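Local atomic coordinates of DUF3836 domain-containing protein (Bacteroides vulgatus, PDB entry 4R8O), a protein that is of unknown function and folds as a single-layer antiparallel beta-sheet built from beta-hairpin repeats. Residues Trp63-Tyr71 / Glu81-Tyr92. Sequence-based numbering, arbitrary orientation.
Sequences WENNLCIRY and EYYKWNSKKKEY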
ATOM      1  N   TRP A  63     -11.711   4.778  -4.290  1.00 61.83           N
ATOM      2  CA  TRP A  63     -10.298   4.509  -3.990  1.00 63.11           C
ATOM      3  C   TRP A  63      -9.462   4.577  -5.268  1.00 61.20           C
ATOM      4  O   TRP A  63      -9.677   3.759  -6.172  1.00 66.85           O
ATOM      5  CB  TRP A  63     -10.132   3.111  -3.358  1.00 59.94           C
ATOM      6  CG  TRP A  63     -10.583   3.006  -1.929  1.00 56.04           C
ATOM      7  CD1 TRP A  63     -11.558   2.197  -1.446  1.00 53.09           C
ATOM      8  CD2 TRP A  63     -10.036   3.697  -0.797  1.00 56.76           C
ATOM      9  NE1 TRP A  63     -11.681   2.348  -0.101  1.00 50.63           N
ATOM     10  CE2 TRP A  63     -10.766   3.266   0.337  1.00 58.84           C
ATOM     11  CE3 TRP A  63      -9.010   4.644  -0.630  1.00 60.38           C
ATOM     12  CZ2 TRP A  63     -10.500   3.745   1.646  1.00 59.69           C
ATOM     13  CZ3 TRP A  63      -8.729   5.124   0.679  1.00 64.07           C
ATOM     14  CH2 TRP A  63      -9.473   4.673   1.792  1.00 66.70           C
ATOM     15  N   GLU A  64      -8.492   5.497  -5.332  1.00 61.08           N
ATOM     16  CA  GLU A  64      -7.643   5.671  -6.544  1.00 66.86           C
ATOM     17  C   GLU A  64      -6.207   5.153  -6.354  1.00 71.71           C
ATOM     18  O   GLU A  64      -5.525   5.504  -5.376  1.00 68.66           O
ATOM     19  CB  GLU A  64      -7.625   7.132  -6.988  1.00 67.14           C
ATOM     20  CG  GLU A  64      -9.013   7.696  -7.252  1.00 74.44           C
ATOM     21  CD  GLU A  64      -9.006   9.075  -7.886  1.00 79.11           C
ATOM     22  OE1 GLU A  64      -7.961   9.759  -7.840  1.00 84.35           O
ATOM     23  OE2 GLU A  64     -10.076   9.503  -8.387  1.00 91.72           O
ATOM     24  N   ASN A  65      -5.752   4.343  -7.308  1.00 67.64           N
ATOM     25  CA  ASN A  65      -4.403   3.769  -7.252  1.00 69.48           C
ATOM     26  C   ASN A  65      -3.369   4.870  -7.294  1.00 68.03           C
ATOM     27  O   ASN A  65      -3.553   5.850  -7.997  1.00 72.46           O
ATOM     28  CB  ASN A  65      -4.203   2.790  -8.392  1.00 70.17           C
ATOM     29  CG  ASN A  65      -5.034   1.543  -8.210  1.00 72.08           C
ATOM     30  OD1 ASN A  65      -6.233   1.620  -7.965  1.00 85.37           O
ATOM     31  ND2 ASN A  65      -4.416   0.399  -8.318  1.00 75.38           N
ATOM     32  N   ASN A  66      -2.323   4.754  -6.487  1.00 68.15           N
ATOM     33  CA  ASN A  66      -1.313   5.826  -6.415  1.00 68.10           C
ATOM     34  C   ASN A  66       0.095   5.251  -6.472  1.00 64.09           C
ATOM     35  O   ASN A  66       0.765   5.340  -7.488  1.00 68.93           O
ATOM     36  CB  ASN A  66      -1.550   6.709  -5.159  1.00 70.73           C
ATOM     37  CG  ASN A  66      -0.425   7.722  -4.930  1.00 79.81           C
ATOM     38  OD1 ASN A  66       0.126   8.282  -5.882  1.00 87.00           O
ATOM     39  ND2 ASN A  66      -0.060   7.941  -3.676  1.00 80.75           N
ATOM     40  N   LEU A  67       0.510   4.654  -5.364  1.00 63.32           N
ATOM     41  CA  LEU A  67       1.831   4.089  -5.171  1.00 64.83           C
ATOM     42  C   LEU A  67       1.697   2.631  -4.851  1.00 56.94           C
ATOM     43  O   LEU A  67       0.647   2.190  -4.371  1.00 56.79           O
ATOM     44  CB  LEU A  67       2.536   4.781  -3.993  1.00 67.71           C
ATOM     45  CG  LEU A  67       2.915   6.249  -4.237  1.00 78.49           C
ATOM     46  CD1 LEU A  67       3.463   6.941  -2.975  1.00 80.26           C
ATOM     47  CD2 LEU A  67       3.917   6.376  -5.383  1.00 78.18           C
ATOM     48  N   CYS A  68       2.780   1.895  -5.078  1.00 51.10           N
ATOM     49  CA  CYS A  68       2.834   0.446  -4.805  1.00 48.31           C
ATOM     50  C   CYS A  68       4.285   0.082  -4.628  1.00 49.22           C
ATOM     51  O   CYS A  68       5.112   0.430  -5.457  1.00 55.71           O
ATOM     52  CB  CYS A  68       2.276  -0.306  -5.974  1.00 50.64           C
ATOM     53  SG  CYS A  68       2.001  -2.053  -5.690  1.00 55.06           S
ATOM     54  N   ILE A  69       4.581  -0.568  -3.524  1.00 47.93           N
ATOM     55  CA  ILE A  69       5.905  -1.028  -3.182  1.00 48.51           C
ATOM     56  C   ILE A  69       5.927  -2.546  -3.245  1.00 49.37           C
ATOM     57  O   ILE A  69       4.966  -3.190  -2.827  1.00 50.94           O
ATOM     58  CB  ILE A  69       6.231  -0.707  -1.740  1.00 52.22           C
ATOM     59  CG1 ILE A  69       5.948   0.776  -1.435  1.00 60.17           C
ATOM     60  CG2 ILE A  69       7.680  -1.049  -1.463  1.00 57.56           C
ATOM     61  CD1 ILE A  69       5.976   1.110   0.050  1.00 59.73           C
ATOM     62  N   ARG A  70       7.039  -3.101  -3.715  1.00 53.54           N
ATOM     63  CA  ARG A  70       7.210  -4.545  -3.909  1.00 48.19           C
ATOM     64  C   ARG A  70       8.524  -4.956  -3.313  1.00 47.60           C
ATOM     65  O   ARG A  70       9.512  -4.266  -3.516  1.00 50.79           O
ATOM     66  CB  ARG A  70       7.138  -4.892  -5.384  1.00 45.73           C
ATOM     67  CG  ARG A  70       5.711  -4.681  -5.882  1.00 47.82           C
ATOM     68  CD  ARG A  70       5.348  -5.293  -7.242  1.00 41.97           C
ATOM     69  NE  ARG A  70       4.190  -4.542  -7.715  1.00 40.35           N
ATOM     70  CZ  ARG A  70       3.718  -4.479  -8.965  1.00 47.03           C
ATOM     71  NH1 ARG A  70       4.256  -5.178  -9.967  1.00 53.14           N
ATOM     72  NH2 ARG A  70       2.656  -3.703  -9.216  1.00 45.16           N
ATOM     73  N   TYR A  71       8.511  -6.028  -2.530  1.00 43.96           N
ATOM     74  CA  TYR A  71       9.670  -6.445  -1.745  1.00 47.37           C
ATOM     75  C   TYR A  71      10.140  -7.776  -2.269  1.00 51.40           C
ATOM     76  O   TYR A  71       9.313  -8.623  -2.618  1.00 51.47           O
ATOM     77  CB  TYR A  71       9.281  -6.569  -0.292  1.00 47.94           C
ATOM     78  CG  TYR A  71       8.793  -5.278   0.388  1.00 48.42           C
ATOM     79  CD1 TYR A  71       9.701  -4.339   0.903  1.00 51.19           C
ATOM     80  CD2 TYR A  71       7.422  -5.024   0.572  1.00 50.68           C
ATOM     81  CE1 TYR A  71       9.269  -3.181   1.558  1.00 52.97           C
ATOM     82  CE2 TYR A  71       6.978  -3.861   1.232  1.00 49.33           C
ATOM     83  CZ  TYR A  71       7.911  -2.952   1.721  1.00 54.01           C
ATOM     84  OH  TYR A  71       7.511  -1.817   2.388  1.00 66.89           O
ATOM     85  N   GLU A  81      11.165  -2.055  -4.442  1.00 50.60           N
ATOM     86  CA  GLU A  81      10.977  -1.289  -5.659  1.00 47.71           C
ATOM     87  C   GLU A  81       9.687  -0.527  -5.585  1.00 50.33           C
ATOM     88  O   GLU A  81       8.699  -1.064  -5.085  1.00 50.54           O
ATOM     89  CB  GLU A  81      10.905  -2.217  -6.827  1.00 48.19           C
ATOM     90  CG  GLU A  81      12.170  -2.957  -7.131  1.00 50.25           C
ATOM     91  CD  GLU A  81      11.959  -3.872  -8.344  1.00 55.39           C
ATOM     92  OE1 GLU A  81      11.139  -4.810  -8.224  1.00 56.85           O
ATOM     93  OE2 GLU A  81      12.578  -3.632  -9.408  1.00 60.06           O
ATOM     94  N   TYR A  82       9.668   0.679  -6.154  1.00 47.78           N
ATOM     95  CA  TYR A  82       8.545   1.590  -6.009  1.00 46.18           C
ATOM     96  C   TYR A  82       7.932   1.822  -7.349  1.00 45.00           C
ATOM     97  O   TYR A  82       8.647   2.113  -8.318  1.00 46.52           O
ATOM     98  CB  TYR A  82       9.056   2.937  -5.453  1.00 49.06           C
ATOM     99  CG  TYR A  82       9.704   2.812  -4.093  1.00 52.22           C
ATOM    100  CD1 TYR A  82      11.083   2.584  -3.947  1.00 57.45           C
ATOM    101  CD2 TYR A  82       8.950   2.928  -2.947  1.00 53.58           C
ATOM    102  CE1 TYR A  82      11.666   2.459  -2.664  1.00 55.82           C
ATOM    103  CE2 TYR A  82       9.520   2.839  -1.683  1.00 54.16           C
ATOM    104  CZ  TYR A  82      10.859   2.591  -1.542  1.00 51.05           C
ATOM    105  OH  TYR A  82      11.332   2.468  -0.260  1.00 52.34           O
ATOM    106  N   TYR A  83       6.605   1.763  -7.412  1.00 43.23           N
ATOM    107  CA  TYR A  83       5.895   1.919  -8.678  1.00 41.87           C
ATOM    108  C   TYR A  83       4.912   3.033  -8.529  1.00 47.30           C
ATOM    109  O   TYR A  83       4.331   3.200  -7.454  1.00 48.58           O
ATOM    110  CB  TYR A  83       5.128   0.632  -8.982  1.00 40.54           C
ATOM    111  CG  TYR A  83       5.983  -0.585  -9.300  1.00 37.24           C
ATOM    112  CD1 TYR A  83       6.636  -1.263  -8.308  1.00 38.95           C
ATOM    113  CD2 TYR A  83       6.061  -1.102 -10.615  1.00 40.26           C
ATOM    114  CE1 TYR A  83       7.416  -2.395  -8.594  1.00 38.32           C
ATOM    115  CE2 TYR A  83       6.796  -2.238 -10.907  1.00 35.69           C
ATOM    116  CZ  TYR A  83       7.463  -2.873  -9.924  1.00 34.55           C
ATOM    117  OH  TYR A  83       8.200  -3.978 -10.267  1.00 39.39           O
ATOM    118  N   LYS A  84       4.688   3.797  -9.593  1.00 54.31           N
ATOM    119  CA  LYS A  84       3.642   4.826  -9.571  1.00 58.84           C
ATOM    120  C   LYS A  84       2.596   4.468 -10.598  1.00 61.29           C
ATOM    121  O   LYS A  84       2.919   3.918 -11.662  1.00 55.90           O
ATOM    122  CB  LYS A  84       4.224   6.218  -9.825  1.00 63.43           C
ATOM    123  CG  LYS A  84       3.215   7.339  -9.585  1.00 74.44           C
ATOM    124  CD  LYS A  84       3.842   8.646  -9.055  1.00 79.93           C
ATOM    125  CE  LYS A  84       2.971   9.375  -8.010  1.00 84.54           C
ATOM    126  NZ  LYS A  84       1.483   9.367  -8.197  1.00 86.65           N
ATOM    127  N   TRP A  85       1.339   4.731 -10.248  1.00 63.34           N
ATOM    128  CA  TRP A  85       0.199   4.445 -11.118  1.00 61.16           C
ATOM    129  C   TRP A  85       0.118   5.490 -12.224  1.00 64.18           C
ATOM    130  O   TRP A  85       0.254   6.677 -11.959  1.00 61.79           O
ATOM    131  CB  TRP A  85      -1.104   4.487 -10.289  1.00 59.39           C
ATOM    132  CG  TRP A  85      -2.310   4.184 -11.094  1.00 54.12           C
ATOM    133  CD1 TRP A  85      -3.229   5.079 -11.568  1.00 55.13           C
ATOM    134  CD2 TRP A  85      -2.718   2.898 -11.564  1.00 47.50           C
ATOM    135  NE1 TRP A  85      -4.205   4.420 -12.293  1.00 51.28           N
ATOM    136  CE2 TRP A  85      -3.913   3.079 -12.301  1.00 48.33           C
ATOM    137  CE3 TRP A  85      -2.201   1.610 -11.430  1.00 50.06           C
ATOM    138  CZ2 TRP A  85      -4.582   2.018 -12.920  1.00 47.79           C
ATOM    139  CZ3 TRP A  85      -2.874   0.525 -12.052  1.00 48.93           C
ATOM    140  CH2 TRP A  85      -4.054   0.746 -12.776  1.00 49.77           C
ATOM    141  N   ASN A  86      -0.129   5.072 -13.455  1.00 69.68           N
ATOM    142  CA  ASN A  86      -0.424   6.021 -14.499  1.00 72.22           C
ATOM    143  C   ASN A  86      -1.789   5.760 -15.063  1.00 72.73           C
ATOM    144  O   ASN A  86      -2.080   4.666 -15.542  1.00 71.74           O
ATOM    145  CB  ASN A  86       0.606   6.029 -15.605  1.00 80.31           C
ATOM    146  CG  ASN A  86       0.239   6.997 -16.720  1.00 87.68           C
ATOM    147  OD1 ASN A  86      -0.860   7.576 -16.737  1.00111.67           O
ATOM    148  ND2 ASN A  86       1.138   7.173 -17.660  1.00 89.39           N
ATOM    149  N   SER A  87      -2.575   6.829 -15.067  1.00 74.83           N
ATOM    150  CA  SER A  87      -3.952   6.790 -15.490  1.00 77.89           C
ATOM    151  C   SER A  87      -4.092   6.412 -16.942  1.00 83.61           C
ATOM    152  O   SER A  87      -4.706   5.385 -17.260  1.00 86.10           O
ATOM    153  CB  SER A  87      -4.605   8.130 -15.226  1.00 76.56           C
ATOM    154  OG  SER A  87      -4.688   8.318 -13.825  1.00 76.37           O
ATOM    155  N   LYS A  88      -3.452   7.196 -17.807  1.00 86.94           N
ATOM    156  CA  LYS A  88      -3.583   7.016 -19.259  1.00 86.24           C
ATOM    157  C   LYS A  88      -3.121   5.635 -19.710  1.00 86.92           C
ATOM    158  O   LYS A  88      -3.650   5.121 -20.680  1.00 89.40           O
ATOM    159  CB  LYS A  88      -2.930   8.177 -20.067  1.00 85.45           C
ATOM    160  CG  LYS A  88      -3.743   9.469 -19.960  1.00 88.02           C
ATOM    161  CD  LYS A  88      -3.290  10.598 -20.884  1.00 85.59           C
ATOM    162  CE  LYS A  88      -4.288  11.753 -20.806  1.00 87.17           C
ATOM    163  NZ  LYS A  88      -3.934  12.934 -21.642  1.00 88.80           N
ATOM    164  N   LYS A  89      -2.189   5.018 -18.984  1.00 86.40           N
ATOM    165  CA  LYS A  89      -1.752   3.660 -19.297  1.00 81.48           C
ATOM    166  C   LYS A  89      -2.558   2.629 -18.517  1.00 78.94           C
ATOM    167  O   LYS A  89      -2.754   1.522 -19.005  1.00 80.48           O
ATOM    168  CB  LYS A  89      -0.246   3.509 -19.093  1.00 79.04           C
ATOM    169  CG  LYS A  89       0.432   2.916 -20.305  1.00 84.83           C
ATOM    170  CD  LYS A  89       1.934   2.763 -20.149  1.00 84.47           C
ATOM    171  CE  LYS A  89       2.652   4.102 -20.201  1.00 86.40           C
ATOM    172  NZ  LYS A  89       2.497   4.855 -21.481  1.00 85.09           N
ATOM    173  N   LYS A  90      -3.051   3.011 -17.339  1.00 73.79           N
ATOM    174  CA  LYS A  90      -3.769   2.115 -16.434  1.00 77.33           C
ATOM    175  C   LYS A  90      -2.847   1.007 -15.923  1.00 72.11           C
ATOM    176  O   LYS A  90      -3.211  -0.168 -15.894  1.00 76.54           O
ATOM    177  CB  LYS A  90      -5.053   1.537 -17.054  1.00 87.14           C
ATOM    178  CG  LYS A  90      -6.018   2.602 -17.530  1.00 92.28           C
ATOM    179  CD  LYS A  90      -7.291   1.998 -18.073  1.00 92.35           C
ATOM    180  CE  LYS A  90      -8.219   3.096 -18.558  1.00 97.90           C
ATOM    181  NZ  LYS A  90      -9.338   2.552 -19.372  1.00101.75           N
ATOM    182  N   GLU A  91      -1.647   1.407 -15.521  1.00 62.85           N
ATOM    183  CA  GLU A  91      -0.609   0.486 -15.088  1.00 58.44           C
ATOM    184  C   GLU A  91       0.199   1.091 -13.981  1.00 55.61           C
ATOM    185  O   GLU A  91       0.354   2.310 -13.939  1.00 47.17           O
ATOM    186  CB  GLU A  91       0.356   0.218 -16.222  1.00 61.82           C
ATOM    187  CG  GLU A  91      -0.282  -0.498 -17.397  1.00 67.15           C
ATOM    188  CD  GLU A  91       0.706  -0.855 -18.475  1.00 63.88           C
ATOM    189  OE1 GLU A  91       1.938  -0.854 -18.221  1.00 56.48           O
ATOM    190  OE2 GLU A  91       0.222  -1.143 -19.591  1.00 71.47           O
ATOM    191  N   TYR A  92       0.739   0.231 -13.116  1.00 52.62           N
ATOM    192  CA  TYR A  92       1.659   0.649 -12.054  1.00 50.13           C
ATOM    193  C   TYR A  92       3.019   0.605 -12.715  1.00 53.97           C
ATOM    194  O   TYR A  92       3.537  -0.477 -12.994  1.00 55.39           O
ATOM    195  CB  TYR A  92       1.627  -0.290 -10.807  1.00 47.48           C
ATOM    196  CG  TYR A  92       0.655   0.116  -9.737  1.00 44.62           C
ATOM    197  CD1 TYR A  92       0.894   1.244  -8.939  1.00 49.41           C
ATOM    198  CD2 TYR A  92      -0.483  -0.627  -9.475  1.00 44.69           C
ATOM    199  CE1 TYR A  92       0.001   1.627  -7.926  1.00 46.54           C
ATOM    200  CE2 TYR A  92      -1.394  -0.246  -8.501  1.00 43.15           C
ATOM    201  CZ  TYR A  92      -1.161   0.880  -7.715  1.00 48.66           C
ATOM    202  OH  TYR A  92      -2.068   1.294  -6.725  1.00 48.45           O
TER
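Arg70 lies across the ring of Tyr83 on one face of an antiparallel beta hairpin, formed by strands 62-73 and 78-86 of a single-layer sheet in which neighbouring strands follow one another in sequence. With no second layer over either face, side chains here pack against their neighbours on the same face, and the long, partly apolar arginine suits this. Its chain can be followed outward: CB and CG graze Tyr83 CE1, CD comes to 3.8 Å from that same Tyr83 CE1, and the extended run from CG to NE carries the guanidinium over the ring. There Arg70 CZ sits 4.1 Å from the Tyr83 ring centroid, with the planes only 16° apart, a stacked cation-pi contact; NH1 lies over Tyr83 CZ, while NH2 lies near Tyr92 CB.

Beside them, Cys68 is small enough to fit between larger neighbours. Its CB rests on a face of the Tyr92 ring, and with SG anti to the backbone N (chi1 -170°) Cys68 SG stands above the Tyr92 ring, 4.5 Å from its centroid. Trp85 CE3 lies over the opposite face of Tyr92, near its rim, and the Tyr92 hydroxyl is hydrogen-bonded to Glu52 on strand 48-57, the neighbour of 62-73 on its other side. Asn65 in turn sets its CB over the five-membered ring of Trp85, and its OD1 takes a hydrogen bond from Gln54.

Between these side chains the backbones pair regularly: Cys68 and Arg70 each exchange two hydrogen bonds, with Tyr83 and Glu81 respectively. On the other face, Ile69 CG1 packs against Tyr82 CD2. Near Leu67, the bent chain of Lys84, long enough to span the strands, lets Lys84 NZ donate a hydrogen bond of 2.9 Å to Asn66 OD1, almost in line with the amide C=O.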